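Local coordinates for chemotaxis transducer (Pseudomonas aeruginosa, PDB 6GCV), which senses nitrate as a chemoreceptor, binding the ion directly through its helical PilJ-type ligand-binding domain and so guiding chemotaxis, at residues Q32-E37 with A52-Q57; G94-M99 with S116-E121. One frame throughout, in Å; residues are numbered along the deposited sequence.

Contact 1 of 2, residues Q32-E37 with A52-Q57. With NA (sodium ion), chain E; ACT (acetate ion), chain G.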
loop_
_atom_site.group_PDB
_atom_site.type_symbol
_atom_site.label_atom_id
_atom_site.label_comp_id
_atom_site.label_asym_id
_atom_site.label_seq_id
_atom_site.Cartn_x
_atom_site.Cartn_y
_atom_site.Cartn_z
ATOM N N GLN A 32 3.783 -1.514 3.456
ATOM C CA GLN A 32 2.922 -2.496 4.102
ATOM C C GLN A 32 3.183 -3.933 3.589
ATOM O O GLN A 32 3.188 -4.883 4.372
ATOM C CB GLN A 32 1.457 -2.085 3.933
ATOM C CG GLN A 32 1.187 -0.696 4.465
ATOM C CD GLN A 32 1.552 -0.576 5.903
ATOM O OE1 GLN A 32 0.859 -1.157 6.737
ATOM N NE2 GLN A 32 2.651 0.124 6.210
ATOM N N LYS A 33 3.394 -4.044 2.286
ATOM C CA LYS A 33 3.736 -5.346 1.694
ATOM C C LYS A 33 4.986 -5.941 2.317
ATOM O O LYS A 33 5.031 -7.140 2.633
ATOM C CB LYS A 33 3.860 -5.207 0.166
ATOM C CG LYS A 33 4.126 -6.521 -0.571
ATOM C CD LYS A 33 3.994 -6.320 -2.075
ATOM C CE LYS A 33 4.111 -7.640 -2.820
ATOM N NZ LYS A 33 5.534 -7.943 -3.075
ATOM N N MET A 34 6.006 -5.106 2.495
ATOM C CA MET A 34 7.237 -5.616 3.062
ATOM C C MET A 34 7.022 -6.067 4.511
ATOM O O MET A 34 7.624 -7.056 4.955
ATOM C CB MET A 34 8.413 -4.661 2.887
ATOM C CG MET A 34 8.251 -3.360 3.559
ATOM S SD MET A 34 9.570 -2.193 3.136
ATOM C CE MET A 34 9.360 -1.651 1.451
ATOM N N ALA A 35 6.180 -5.358 5.251
ATOM C CA ALA A 35 5.899 -5.780 6.616
ATOM C C ALA A 35 5.211 -7.155 6.627
ATOM O O ALA A 35 5.554 -8.029 7.422
ATOM C CB ALA A 35 5.040 -4.767 7.335
ATOM N N ARG A 36 4.222 -7.335 5.766
ATOM C CA ARG A 36 3.589 -8.625 5.716
ATOM C C ARG A 36 4.549 -9.743 5.336
ATOM O O ARG A 36 4.516 -10.819 5.908
ATOM C CB ARG A 36 2.273 -8.586 5.012
ATOM C CG ARG A 36 2.207 -8.336 3.605
ATOM C CD ARG A 36 2.042 -9.605 2.795
ATOM N NE ARG A 36 1.765 -9.270 1.414
ATOM C CZ ARG A 36 1.895 -10.072 0.363
ATOM N NH1 ARG A 36 2.614 -11.177 0.453
ATOM N NH2 ARG A 36 1.505 -9.580 -0.833
ATOM N N GLU A 37 5.420 -9.477 4.370
ATOM C CA GLU A 37 6.405 -10.488 3.971
ATOM C C GLU A 37 7.363 -10.815 5.134
ATOM O O GLU A 37 7.733 -12.002 5.312
ATOM C CB GLU A 37 7.168 -9.989 2.752
ATOM C CG GLU A 37 6.321 -9.984 1.506
ATOM C CD GLU A 37 6.887 -9.219 0.334
ATOM O OE1 GLU A 37 7.705 -8.315 0.551
ATOM O OE2 GLU A 37 6.480 -9.478 -0.838
ATOM N N ALA A 52 13.145 -9.176 -0.300
ATOM C CA ALA A 52 14.193 -8.405 -0.948
ATOM C C ALA A 52 13.667 -7.649 -2.128
ATOM O O ALA A 52 14.040 -6.487 -2.342
ATOM C CB ALA A 52 15.372 -9.285 -1.338
ATOM N N ALA A 53 12.861 -8.303 -2.956
ATOM C CA ALA A 53 12.354 -7.637 -4.148
ATOM C C ALA A 53 11.461 -6.446 -3.814
ATOM O O ALA A 53 11.510 -5.403 -4.486
ATOM C CB ALA A 53 11.634 -8.640 -5.012
ATOM N N THR A 54 10.624 -6.587 -2.788
ATOM C CA THR A 54 9.742 -5.484 -2.378
ATOM C C THR A 54 10.539 -4.295 -1.845
ATOM O O THR A 54 10.275 -3.131 -2.189
ATOM C CB THR A 54 8.708 -5.968 -1.339
ATOM O OG1 THR A 54 8.022 -7.090 -1.913
ATOM C CG2 THR A 54 7.754 -4.883 -0.997
ATOM N N ILE A 55 11.534 -4.586 -1.013
ATOM C CA ILE A 55 12.425 -3.551 -0.503
ATOM C C ILE A 55 13.138 -2.854 -1.673
ATOM O O ILE A 55 13.234 -1.633 -1.695
ATOM C CB ILE A 55 13.420 -4.135 0.507
ATOM C CG1 ILE A 55 12.675 -4.567 1.775
ATOM C CG2 ILE A 55 14.532 -3.151 0.814
ATOM C CD1 ILE A 55 13.501 -5.315 2.766
ATOM N N ALA A 56 13.592 -3.621 -2.658
ATOM C CA ALA A 56 14.267 -3.048 -3.823
ATOM C C ALA A 56 13.347 -2.148 -4.619
ATOM O O ALA A 56 13.759 -1.078 -5.073
ATOM C CB ALA A 56 14.851 -4.132 -4.714
ATOM N N GLN A 57 12.076 -2.535 -4.757
ATOM C CA GLN A 57 11.119 -1.650 -5.464
ATOM C C GLN A 57 10.980 -0.313 -4.723
ATOM O O GLN A 57 10.946 0.768 -5.348
ATOM C CB GLN A 57 9.768 -2.323 -5.612
ATOM C CG GLN A 57 9.689 -3.478 -6.561
ATOM C CD GLN A 57 9.699 -3.103 -8.023
ATOM O OE1 GLN A 57 9.820 -1.941 -8.436
ATOM N NE2 GLN A 57 9.590 -4.129 -8.839
HETATM NA NA NA E . 7.688 -13.701 2.908
HETATM C C ACT G . 4.784 -12.014 -2.283
HETATM O O ACT G . 3.721 -12.709 -2.370
HETATM O OXT ACT G . 5.259 -11.669 -1.144
HETATM C CH3 ACT G . 5.373 -11.386 -3.509
HETATM O O HOH W 1 5.821 -13.569 0.802
#
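Helices 18-42 and 48-67 run nearly antiparallel here, their short segments approaching to 9.2 Å between axes at a crossing angle of -161°, with Met34 and Thr54 closest along the backbones. Thr54 has the largest share of the buried surface. Its OG1 lies beside its own backbone N, which leaves CG2 to pack on the backbone N and CB of Met34, while the hydroxyl takes a hydrogen bond of 2.9 Å from Lys33 NZ. Glu37 meets Thr54 tip to tip, with OE1 2.8 Å from Thr54 OG1; this oxygen and the carbonyl of Ala50, one turn back, both lie within reach of the one hydroxyl proton and compete for it. Lys33 starts anti to its backbone N, runs extended, then bends at its last torsion (chi4 -86°), so that the ammonium can also form a salt bridge with Glu37 OE2, reaching it from above the carboxylate plane. This positive charge should favour an ionised Glu37, yet OE2 lies only 2.5 Å from OXT of an acetate, so one of the two acids probably holds a proton. On the other flank Met34, with CG in the crowded position between N and carbonyl carbon (chi1 62°), crosses Ile55 at about a right angle, SD lying 4.1 Å from CG1 of Ile55. The acetate, probably from the crystallisation liquor, also takes a weak hydrogen bond from Arg36 NH1. Backbone O of Glu37 binds sodium at 2.9 Å, and a water links the ion to the acetate. This is a helical hairpin of a PilJ-type domain, polar on one flank and beside a sodium site that Glu37 shares with Asp47.

Contact 2 of 2, residues G94-M99 with S116-E121; sequences GRYRAM and SQYSTE
Tyr118 has the most surface buried, its ring reaching from helix 112-137 to lie along helix 80-103. Its first torsion is unusual (chi1 -140°), and the ring is gripped at both ends. At the far end Arg95 NE, in one of two modelled conformers, donates to Tyr118 OH over 2.7 Å, a nearly straight bond (161°) with the hydroxyl close to the guanidinium plane; the Arg95 chain bends at chi3 to get there, and the two planes stand 77° apart. Near its root, Met99, likewise one conformer of two, crosses the ring at about a right angle and sets its methyl over one face, CE 3.6 Å from CG of Tyr118, a CH-pi contact with SD obliquely placed in a Met-aromatic pair. Tyr96 slides past Tyr118 in the opposite direction, its CB at the ring edge, 3.9 Å from Tyr118 CD2. With CG anti to the backbone N, Tyr96 carries its phenol across to Ser119, whose OG donates to Tyr96 OH at 2.9 Å. That phenol oxygen is also hydrogen-bonded to the carbonyl of Ser31. Tyr96 and Ser119 therefore face helix 18-42, while Ser116 and Thr120 on helix 112-137 are hydrogen-bonded to Arg36 of the second subunit.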
loop_
_atom_site.group_PDB
_atom_site.type_symbol
_atom_site.label_atom_id
_atom_site.label_comp_id
_atom_site.label_asym_id
_atom_site.label_seq_id
_atom_site.Cartn_x
_atom_site.Cartn_y
_atom_site.Cartn_z
ATOM N N GLY A 94 15.292 4.227 7.016
ATOM C CA GLY A 94 16.493 3.504 7.439
ATOM C C GLY A 94 16.281 2.668 8.676
ATOM O O GLY A 94 16.738 1.524 8.768
ATOM N N ARG A 95 15.580 3.218 9.648
ATOM C CA ARG A 95 15.307 2.489 10.880
ATOM C C ARG A 95 14.317 1.359 10.647
ATOM O O ARG A 95 14.470 0.268 11.180
ATOM C CB ARG A 95 14.816 3.453 11.961
ATOM C CG ARG A 95 15.904 4.427 12.427
ATOM C CD ARG A 95 15.420 5.397 13.487
ATOM N NE ARG A 95 14.673 6.538 12.951
ATOM C CZ ARG A 95 15.213 7.692 12.544
ATOM N NH1 ARG A 95 16.527 7.869 12.562
ATOM N NH2 ARG A 95 14.436 8.671 12.089
ATOM N N TYR A 96 13.300 1.608 9.846
ATOM C CA TYR A 96 12.296 0.576 9.532
ATOM C C TYR A 96 12.919 -0.583 8.791
ATOM O O TYR A 96 12.613 -1.757 9.074
ATOM C CB TYR A 96 11.189 1.214 8.692
ATOM C CG TYR A 96 10.015 0.329 8.341
ATOM C CD1 TYR A 96 9.190 -0.213 9.329
ATOM C CD2 TYR A 96 9.711 0.063 7.042
ATOM C CE1 TYR A 96 8.079 -0.986 8.978
ATOM C CE2 TYR A 96 8.599 -0.678 6.676
ATOM C CZ TYR A 96 7.765 -1.176 7.640
ATOM O OH TYR A 96 6.595 -1.846 7.307
ATOM N N ARG A 97 13.789 -0.278 7.836
ATOM C CA ARG A 97 14.438 -1.337 7.055
ATOM C C ARG A 97 15.239 -2.259 7.964
ATOM O O ARG A 97 15.207 -3.477 7.820
ATOM C CB ARG A 97 15.298 -0.719 5.953
ATOM C CG ARG A 97 15.915 -1.753 5.014
ATOM C CD ARG A 97 16.852 -1.060 4.074
ATOM N NE ARG A 97 17.877 -0.371 4.825
ATOM C CZ ARG A 97 18.383 0.810 4.507
ATOM N NH1 ARG A 97 17.989 1.462 3.406
ATOM N NH2 ARG A 97 19.312 1.326 5.286
ATOM N N ALA A 98 15.943 -1.681 8.936
ATOM C CA ALA A 98 16.712 -2.516 9.863
ATOM C C ALA A 98 15.767 -3.385 10.699
ATOM O O ALA A 98 16.059 -4.528 10.996
ATOM C CB ALA A 98 17.568 -1.670 10.768
ATOM N N MET A 99 14.609 -2.851 11.077
ATOM C CA MET A 99 13.638 -3.627 11.848
ATOM C C MET A 99 13.103 -4.796 11.018
ATOM O O MET A 99 12.933 -5.889 11.530
ATOM C CB MET A 99 12.442 -2.766 12.242
ATOM C CG MET A 99 12.692 -1.697 13.279
ATOM S SD MET A 99 11.198 -0.672 13.458
ATOM C CE MET A 99 11.855 0.512 14.633
ATOM N N SER A 116 5.154 -2.560 14.540
ATOM C CA SER A 116 3.875 -2.121 14.000
ATOM C C SER A 116 3.702 -0.607 14.071
ATOM O O SER A 116 3.252 0.030 13.117
ATOM C CB SER A 116 2.739 -2.796 14.770
ATOM O OG SER A 116 1.504 -2.360 14.288
ATOM N N GLN A 117 4.063 -0.034 15.217
ATOM C CA GLN A 117 3.984 1.417 15.366
ATOM C C GLN A 117 4.846 2.105 14.312
ATOM O O GLN A 117 4.456 3.126 13.726
ATOM C CB GLN A 117 4.442 1.858 16.761
ATOM C CG GLN A 117 4.185 3.338 17.069
ATOM C CD GLN A 117 5.211 4.308 16.487
ATOM O OE1 GLN A 117 6.334 3.933 16.191
ATOM N NE2 GLN A 117 4.826 5.570 16.347
ATOM N N TYR A 118 6.022 1.566 14.080
ATOM C CA TYR A 118 6.919 2.170 13.138
ATOM C C TYR A 118 6.443 2.021 11.689
ATOM O O TYR A 118 6.547 2.962 10.880
ATOM C CB TYR A 118 8.327 1.631 13.347
ATOM C CG TYR A 118 9.343 2.717 13.195
ATOM C CD1 TYR A 118 9.435 3.772 14.098
ATOM C CD2 TYR A 118 10.123 2.753 12.080
ATOM C CE1 TYR A 118 10.347 4.796 13.911
ATOM C CE2 TYR A 118 11.061 3.748 11.897
ATOM C CZ TYR A 118 11.167 4.771 12.799
ATOM O OH TYR A 118 12.086 5.780 12.553
ATOM N N SER A 119 5.810 0.892 11.394
ATOM C CA SER A 119 5.198 0.707 10.078
ATOM C C SER A 119 4.111 1.758 9.828
ATOM O O SER A 119 4.034 2.357 8.744
ATOM C CB SER A 119 4.603 -0.701 9.968
ATOM O OG SER A 119 4.181 -0.980 8.629
ATOM N N THR A 120 3.292 1.984 10.845
ATOM C CA THR A 120 2.220 2.968 10.757
ATOM C C THR A 120 2.775 4.385 10.631
ATOM O O THR A 120 2.247 5.212 9.875
ATOM C CB THR A 120 1.287 2.798 11.958
ATOM O OG1 THR A 120 0.655 1.517 11.819
ATOM C CG2 THR A 120 0.255 3.954 12.072
ATOM N N GLU A 121 3.848 4.678 11.365
ATOM C CA GLU A 121 4.487 5.968 11.282
ATOM C C GLU A 121 5.029 6.231 9.896
ATOM O O GLU A 121 4.821 7.309 9.318
ATOM C CB GLU A 121 5.596 6.092 12.345
ATOM C CG GLU A 121 6.374 7.395 12.280
ATOM C CD GLU A 121 7.467 7.498 13.316
ATOM O OE1 GLU A 121 7.429 6.769 14.335
ATOM O OE2 GLU A 121 8.345 8.366 13.137
#

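How the contacts relate
From the N terminus, helix 18-42 turns back as helix 48-67, and contact 1 closes that first hairpin, with 14 residues between its segments. The chain then passes into helix 80-103, which returns as helix 112-137; contact 2 closes this second hairpin across 16 residues. The two follow in series, neither nested nor crossed, with centres about 12 Å apart. They meet inside the four-helix bundle: Gln32 NE2 lies 3.1 Å from Ser119 OG, probably hydrogen-bonded, and Met34 and Ala35 pack against Tyr96. Helix 18-42 thereby touches both helices of the second hairpin. Both contacts also border the second subunit, through helices 18-42 and 112-137.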